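Local coordinates for leucine rich repeat and phosphatase domain containing protein (Entamoeba histolytica, PDB 3EMU) that belongs to the dual-specificity phosphatase family but lacks the usual catalytic residues of the phosphate-binding loop, so it may not be an active phosphatase, at residues 78-81 and 82-86; 103-106 and 107-111. One frame throughout, in Å; residues are numbered along the deposited sequence.

Contact 1: residues 78-81 and 82-86; sequences KFII and RSIQR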
ATOM      1  N   LYS A  78      -7.001   1.430  -8.070  1.00 59.41           N
ATOM      2  CA  LYS A  78      -7.814   2.487  -8.627  1.00 61.87           C
ATOM      3  C   LYS A  78      -7.737   3.810  -7.839  1.00 62.55           C
ATOM      4  O   LYS A  78      -7.511   4.910  -8.423  1.00 63.59           O
ATOM      5  CB  LYS A  78      -9.267   1.994  -8.700  1.00 61.92           C
ATOM      6  CG  LYS A  78     -10.118   2.979  -9.469  1.00 67.54           C
ATOM      7  CD  LYS A  78     -11.603   2.889  -9.130  1.00 74.57           C
ATOM      8  CE  LYS A  78     -12.441   3.708 -10.162  1.00 80.91           C
ATOM      9  NZ  LYS A  78     -13.939   3.592  -9.870  1.00 83.60           N
ATOM     10  N   PHE A  79      -7.932   3.705  -6.514  1.00 61.64           N
ATOM     11  CA  PHE A  79      -7.877   4.863  -5.609  1.00 60.38           C
ATOM     12  C   PHE A  79      -6.482   5.400  -5.686  1.00 59.35           C
ATOM     13  O   PHE A  79      -6.270   6.597  -5.835  1.00 58.55           O
ATOM     14  CB  PHE A  79      -8.239   4.367  -4.189  1.00 62.21           C
ATOM     15  CG  PHE A  79      -8.222   5.433  -3.107  1.00 64.29           C
ATOM     16  CD1 PHE A  79      -9.329   6.287  -2.913  1.00 64.47           C
ATOM     17  CD2 PHE A  79      -7.140   5.526  -2.227  1.00 63.56           C
ATOM     18  CE1 PHE A  79      -9.337   7.242  -1.875  1.00 65.14           C
ATOM     19  CE2 PHE A  79      -7.144   6.471  -1.181  1.00 63.40           C
ATOM     20  CZ  PHE A  79      -8.239   7.335  -1.014  1.00 63.89           C
ATOM     21  N   ILE A  80      -5.488   4.510  -5.702  1.00 59.27           N
ATOM     22  CA  ILE A  80      -4.103   5.003  -5.845  1.00 58.85           C
ATOM     23  C   ILE A  80      -3.835   5.730  -7.180  1.00 59.92           C
ATOM     24  O   ILE A  80      -3.210   6.784  -7.230  1.00 59.07           O
ATOM     25  CB  ILE A  80      -3.086   3.871  -5.653  1.00 58.83           C
ATOM     26  CG1 ILE A  80      -3.177   3.328  -4.216  1.00 58.84           C
ATOM     27  CG2 ILE A  80      -1.667   4.341  -5.957  1.00 56.50           C
ATOM     28  CD1 ILE A  80      -2.328   2.097  -3.950  1.00 56.74           C
ATOM     29  N   ILE A  81      -4.283   5.152  -8.285  1.00 61.66           N
ATOM     30  CA  ILE A  81      -3.988   5.784  -9.570  1.00 62.28           C
ATOM     31  C   ILE A  81      -4.787   7.081  -9.690  1.00 62.98           C
ATOM     32  O   ILE A  81      -4.283   8.065 -10.212  1.00 62.88           O
ATOM     33  CB  ILE A  81      -4.182   4.793 -10.788  1.00 62.15           C
ATOM     34  CG1 ILE A  81      -2.946   3.931 -10.887  1.00 62.10           C
ATOM     35  CG2 ILE A  81      -4.295   5.568 -12.094  1.00 60.83           C
ATOM     36  CD1 ILE A  81      -3.143   2.661 -11.570  1.00 63.41           C
ATOM     37  N   ARG A  82      -6.016   7.107  -9.174  1.00 64.56           N
ATOM     38  CA  ARG A  82      -6.763   8.373  -9.083  0.50 66.07           C
ATOM     39  C   ARG A  82      -5.959   9.491  -8.437  1.00 66.93           C
ATOM     40  O   ARG A  82      -6.133  10.660  -8.758  1.00 68.09           O
ATOM     41  CB  ARG A  82      -8.072   8.208  -8.306  0.50 66.57           C
ATOM     42  CG  ARG A  82      -8.833   9.514  -8.093  0.50 67.33           C
ATOM     43  CD  ARG A  82     -10.174   9.282  -7.397  0.50 71.76           C
ATOM     44  NE  ARG A  82     -10.178   9.538  -5.952  0.50 74.46           N
ATOM     45  CZ  ARG A  82     -11.069   9.009  -5.105  0.50 76.46           C
ATOM     46  NH1 ARG A  82     -12.008   8.184  -5.540  0.50 76.74           N
ATOM     47  NH2 ARG A  82     -11.027   9.291  -3.814  0.50 78.46           N
ATOM     48  N   SER A  83      -5.053   9.151  -7.522  1.00 67.45           N
ATOM     49  CA  SER A  83      -4.328  10.185  -6.803  1.00 67.84           C
ATOM     50  C   SER A  83      -3.089  10.605  -7.590  1.00 68.40           C
ATOM     51  O   SER A  83      -2.687  11.777  -7.577  1.00 67.41           O
ATOM     52  CB  SER A  83      -3.993   9.722  -5.344  1.00 67.52           C
ATOM     53  OG  SER A  83      -3.048  10.565  -4.687  1.00 66.43           O
ATOM     54  N   ILE A  84      -2.443   9.630  -8.218  1.00 69.93           N
ATOM     55  CA  ILE A  84      -1.322   9.920  -9.111  1.00 71.75           C
ATOM     56  C   ILE A  84      -1.794  10.872 -10.258  1.00 73.67           C
ATOM     57  O   ILE A  84      -1.129  11.850 -10.605  1.00 73.83           O
ATOM     58  CB  ILE A  84      -0.760   8.624  -9.711  1.00 71.57           C
ATOM     59  CG1 ILE A  84       0.045   7.846  -8.643  1.00 70.07           C
ATOM     60  CG2 ILE A  84       0.090   8.959 -10.934  1.00 71.26           C
ATOM     61  CD1 ILE A  84       0.418   6.417  -9.001  1.00 64.36           C
ATOM     62  N   GLN A  85      -2.974  10.582 -10.787  1.00 75.44           N
ATOM     63  CA  GLN A  85      -3.615  11.391 -11.791  1.00 78.18           C
ATOM     64  C   GLN A  85      -3.802  12.878 -11.401  1.00 78.59           C
ATOM     65  O   GLN A  85      -3.636  13.764 -12.246  1.00 78.56           O
ATOM     66  CB  GLN A  85      -4.966  10.770 -12.095  1.00 78.53           C
ATOM     67  CG  GLN A  85      -5.769  11.551 -13.071  1.00 83.23           C
ATOM     68  CD  GLN A  85      -7.057  10.816 -13.460  1.00 88.56           C
ATOM     69  OE1 GLN A  85      -7.814  11.284 -14.309  1.00 92.64           O
ATOM     70  NE2 GLN A  85      -7.301   9.656 -12.844  1.00 90.91           N
ATOM     71  N   ARG A  86      -4.159  13.140 -10.137  1.00 78.51           N
ATOM     72  CA  ARG A  86      -4.313  14.496  -9.629  1.00 78.12           C
ATOM     73  C   ARG A  86      -2.970  15.097  -9.348  1.00 78.10           C
ATOM     74  O   ARG A  86      -2.881  16.265  -8.993  1.00 78.23           O
ATOM     75  CB  ARG A  86      -5.105  14.496  -8.323  1.00 78.76           C
ATOM     76  CG  ARG A  86      -6.554  14.056  -8.491  1.00 81.32           C
ATOM     77  CD  ARG A  86      -7.404  14.351  -7.233  1.00 85.87           C
ATOM     78  NE  ARG A  86      -7.325  13.258  -6.277  1.00 88.02           N
ATOM     79  CZ  ARG A  86      -8.320  12.435  -5.993  1.00 89.77           C
ATOM     80  NH1 ARG A  86      -9.499  12.593  -6.564  1.00 90.34           N
ATOM     81  NH2 ARG A  86      -8.129  11.445  -5.130  1.00 92.98           N
TER
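Ile80 and Ile84, one turn apart on helix 68-85, lie on the inward, packed side of this local contact, where Phe108 of helix 100-112 covers both. They touch each other only lightly, Ile80 CG2 and Ile84 CD1 being 4.2 Å apart. Ile84 keeps CG1 beside its own backbone N (chi1 -74°), which brings CG1 to 3.7 Å from Ile80 O. That same carbonyl oxygen is gripped by two N-H groups: Ile84 N at 3.1 Å, in the carbonyl plane, and Ser83 N at 3.0 Å, well above the plane. Ser83 N thus leans to a carbonyl three residues back, with only a weak i+4 bond to Phe79 O, consistent with locally tighter winding. Ser83 is buried, and its OG is satisfied by Glu88 O beyond the helix end. Around this side, Ile80 meets Leu40 and Ile92, and Phe79 meets Ser38, Leu40 and Val90.

The outer side is looser. Arg82 N bonds to Lys78 O at 2.8 Å, and Gln85 N to Ile81 O at 2.9 Å with an N-H...O angle of 169°, but the side chains of Lys78 and Gln85 are exposed and extended. Between the two sides, Arg82 NH2 comes obliquely to within 3.3 Å of Phe79 CE1, with Phe79 CD1 over one guanidinium face; the planes stand 69° apart, so this is no stack. Arg82 was modelled in two conformers, so this approach is tentative; in the one described, NH2 forms a salt bridge with Asp55.

Such a two-sided helix, its inner face on the sheet, fits a beta-alpha-beta crossover; 68-85 links the parallel strands 55-59 and 89-94.

Contact 2: residues 103-106 and 107-111; sequences AIVI and AFLMY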
ATOM      1  N   ALA A 103       1.749  -4.948   2.098  1.00 56.72           N
ATOM      2  CA  ALA A 103       1.205  -5.917   1.148  1.00 57.93           C
ATOM      3  C   ALA A 103       0.451  -5.204   0.004  1.00 58.02           C
ATOM      4  O   ALA A 103       0.646  -5.539  -1.170  1.00 59.05           O
ATOM      5  CB  ALA A 103       0.304  -6.946   1.840  1.00 55.89           C
ATOM      6  N   ILE A 104      -0.376  -4.215   0.345  1.00 57.30           N
ATOM      7  CA  ILE A 104      -1.063  -3.416  -0.660  1.00 56.52           C
ATOM      8  C   ILE A 104      -0.092  -2.669  -1.571  1.00 57.09           C
ATOM      9  O   ILE A 104      -0.323  -2.585  -2.788  1.00 56.82           O
ATOM     10  CB  ILE A 104      -2.112  -2.418  -0.027  1.00 56.46           C
ATOM     11  CG1 ILE A 104      -3.314  -3.169   0.513  1.00 56.25           C
ATOM     12  CG2 ILE A 104      -2.615  -1.345  -1.042  1.00 53.99           C
ATOM     13  CD1 ILE A 104      -4.096  -3.933  -0.548  1.00 57.87           C
ATOM     14  N   VAL A 105       0.946  -2.071  -0.988  1.00 56.69           N
ATOM     15  CA  VAL A 105       1.926  -1.319  -1.766  1.00 56.51           C
ATOM     16  C   VAL A 105       2.665  -2.247  -2.750  1.00 56.83           C
ATOM     17  O   VAL A 105       2.937  -1.877  -3.900  1.00 56.29           O
ATOM     18  CB  VAL A 105       2.920  -0.508  -0.853  1.00 56.62           C
ATOM     19  CG1 VAL A 105       4.119   0.013  -1.624  1.00 55.17           C
ATOM     20  CG2 VAL A 105       2.199   0.690  -0.158  1.00 57.23           C
ATOM     21  N   ILE A 106       2.983  -3.453  -2.288  1.00 56.82           N
ATOM     22  CA  ILE A 106       3.540  -4.456  -3.146  1.00 56.63           C
ATOM     23  C   ILE A 106       2.611  -4.797  -4.361  1.00 57.72           C
ATOM     24  O   ILE A 106       3.089  -4.768  -5.490  1.00 57.33           O
ATOM     25  CB  ILE A 106       3.931  -5.705  -2.371  1.00 56.17           C
ATOM     26  CG1 ILE A 106       5.107  -5.379  -1.423  1.00 55.25           C
ATOM     27  CG2 ILE A 106       4.291  -6.860  -3.348  1.00 54.07           C
ATOM     28  CD1 ILE A 106       5.523  -6.534  -0.487  1.00 50.97           C
ATOM     29  N   ALA A 107       1.338  -5.140  -4.110  1.00 56.77           N
ATOM     30  CA  ALA A 107       0.371  -5.399  -5.161  1.00 56.77           C
ATOM     31  C   ALA A 107       0.360  -4.260  -6.197  1.00 57.71           C
ATOM     32  O   ALA A 107       0.401  -4.500  -7.434  1.00 57.91           O
ATOM     33  CB  ALA A 107      -1.003  -5.601  -4.579  1.00 55.70           C
ATOM     34  N   PHE A 108       0.318  -3.020  -5.697  1.00 57.67           N
ATOM     35  CA  PHE A 108       0.351  -1.865  -6.552  1.00 57.23           C
ATOM     36  C   PHE A 108       1.567  -1.793  -7.497  1.00 58.37           C
ATOM     37  O   PHE A 108       1.415  -1.526  -8.691  1.00 59.72           O
ATOM     38  CB  PHE A 108       0.246  -0.569  -5.753  1.00 57.05           C
ATOM     39  CG  PHE A 108       0.423   0.649  -6.603  1.00 57.38           C
ATOM     40  CD1 PHE A 108      -0.619   1.074  -7.477  1.00 56.27           C
ATOM     41  CD2 PHE A 108       1.631   1.345  -6.604  1.00 53.83           C
ATOM     42  CE1 PHE A 108      -0.462   2.173  -8.323  1.00 50.85           C
ATOM     43  CE2 PHE A 108       1.793   2.445  -7.444  1.00 53.50           C
ATOM     44  CZ  PHE A 108       0.742   2.854  -8.313  1.00 52.46           C
ATOM     45  N   LEU A 109       2.773  -1.974  -6.970  1.00 58.77           N
ATOM     46  CA  LEU A 109       3.990  -1.912  -7.774  1.00 58.92           C
ATOM     47  C   LEU A 109       4.121  -3.120  -8.722  1.00 59.09           C
ATOM     48  O   LEU A 109       4.671  -2.984  -9.817  1.00 59.52           O
ATOM     49  CB  LEU A 109       5.202  -1.898  -6.863  1.00 58.90           C
ATOM     50  CG  LEU A 109       5.455  -0.735  -5.886  1.00 58.80           C
ATOM     51  CD1 LEU A 109       6.666  -1.115  -4.980  1.00 56.20           C
ATOM     52  CD2 LEU A 109       5.729   0.584  -6.597  1.00 54.71           C
ATOM     53  N   MET A 110       3.676  -4.297  -8.283  1.00 57.78           N
ATOM     54  CA  MET A 110       3.582  -5.416  -9.185  1.00 57.88           C
ATOM     55  C   MET A 110       2.894  -4.929 -10.496  1.00 59.66           C
ATOM     56  O   MET A 110       3.428  -5.106 -11.594  1.00 60.00           O
ATOM     57  CB  MET A 110       2.836  -6.602  -8.537  1.00 57.05           C
ATOM     58  CG  MET A 110       3.627  -7.324  -7.374  1.00 51.94           C
ATOM     59  SD  MET A 110       2.699  -8.465  -6.372  1.00 44.43           S
ATOM     60  CE  MET A 110       2.206  -9.732  -7.536  1.00 53.40           C
ATOM     61  N   TYR A 111       1.755  -4.248 -10.363  1.00 59.72           N
ATOM     62  CA  TYR A 111       0.936  -3.842 -11.493  1.00 59.88           C
ATOM     63  C   TYR A 111       1.555  -2.644 -12.218  1.00 60.65           C
ATOM     64  O   TYR A 111       1.704  -2.637 -13.452  1.00 59.42           O
ATOM     65  CB  TYR A 111      -0.441  -3.451 -10.954  1.00 59.81           C
ATOM     66  CG  TYR A 111      -1.424  -2.914 -11.954  1.00 59.78           C
ATOM     67  CD1 TYR A 111      -2.098  -3.772 -12.836  1.00 59.67           C
ATOM     68  CD2 TYR A 111      -1.703  -1.549 -12.020  1.00 61.25           C
ATOM     69  CE1 TYR A 111      -3.000  -3.285 -13.761  1.00 58.87           C
ATOM     70  CE2 TYR A 111      -2.630  -1.028 -12.957  1.00 60.32           C
ATOM     71  CZ  TYR A 111      -3.264  -1.914 -13.832  1.00 61.39           C
ATOM     72  OH  TYR A 111      -4.193  -1.447 -14.736  1.00 60.42           O
TER
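This is a local contact between successive turns of one largely buried alpha-helix, 100-112, carried by the pairs Ile106-Met110 and Val105-Leu109; all eight touching residues are buried, and their centre lies about 6 Å from the centre of the chain. Four consecutive backbone bonds, each from residue i+4 to residue i, establish the regular helix. The bond from Ala107 N to Ala103 O is 3.0 Å long and nearly straight, with an N-H...O angle of 173°, and Met110 N reaches Ile106 O at 2.9 Å.

The side chains then lean back over the preceding turn. Met110 SD comes to 3.8 Å from Ile106 CG2, the two side chains meeting at a slant. With CG beside its own backbone N (chi1 -70°), Met110 also sets CG only 3.2 Å from Ile106 O. Leu109 behaves similarly, its CG resting 3.4 Å from Val105 O, while Val105 CG1 and Leu109 CD1 touch more loosely at 4.4 Å. Phe108 turns a ring edge to the same Val105 O, which lies near the ring plane.

Surrounding elements press on different faces. Ile106 and Met110 meet helices 117-127 and 135-151, Ala107 packs on Ile73 and Leu141, and Val105 and Leu109 touch strand 11-14. A mostly apolar helix covered on several faces in this way is consistent with the central helix of the dual-specificity phosphatase domain, the one that in this family follows the phosphate-binding loop.

Overall arrangement
Contact 1 precedes contact 2 along the chain, and strand 89-94 lies between their helices. Their centres are 14 Å apart, yet the two meet directly through Phe108 of contact 2: its CE1 lies 3.4 Å from Ile80 CG2 and its CZ 3.6 Å from Ile84 CD1. A further touch, Ile81 CD1 to Tyr111 CE2 at 4.0 Å, adds to the join between the helices. In this family the phosphate-binding loop connects strand and helix at the position between 89-94 and 100-112. Here that loop lacks the family's usual cysteine and arginine, so turnover is uncertain. Neither contact supplies a demonstrated active-site residue; both pack the scaffold.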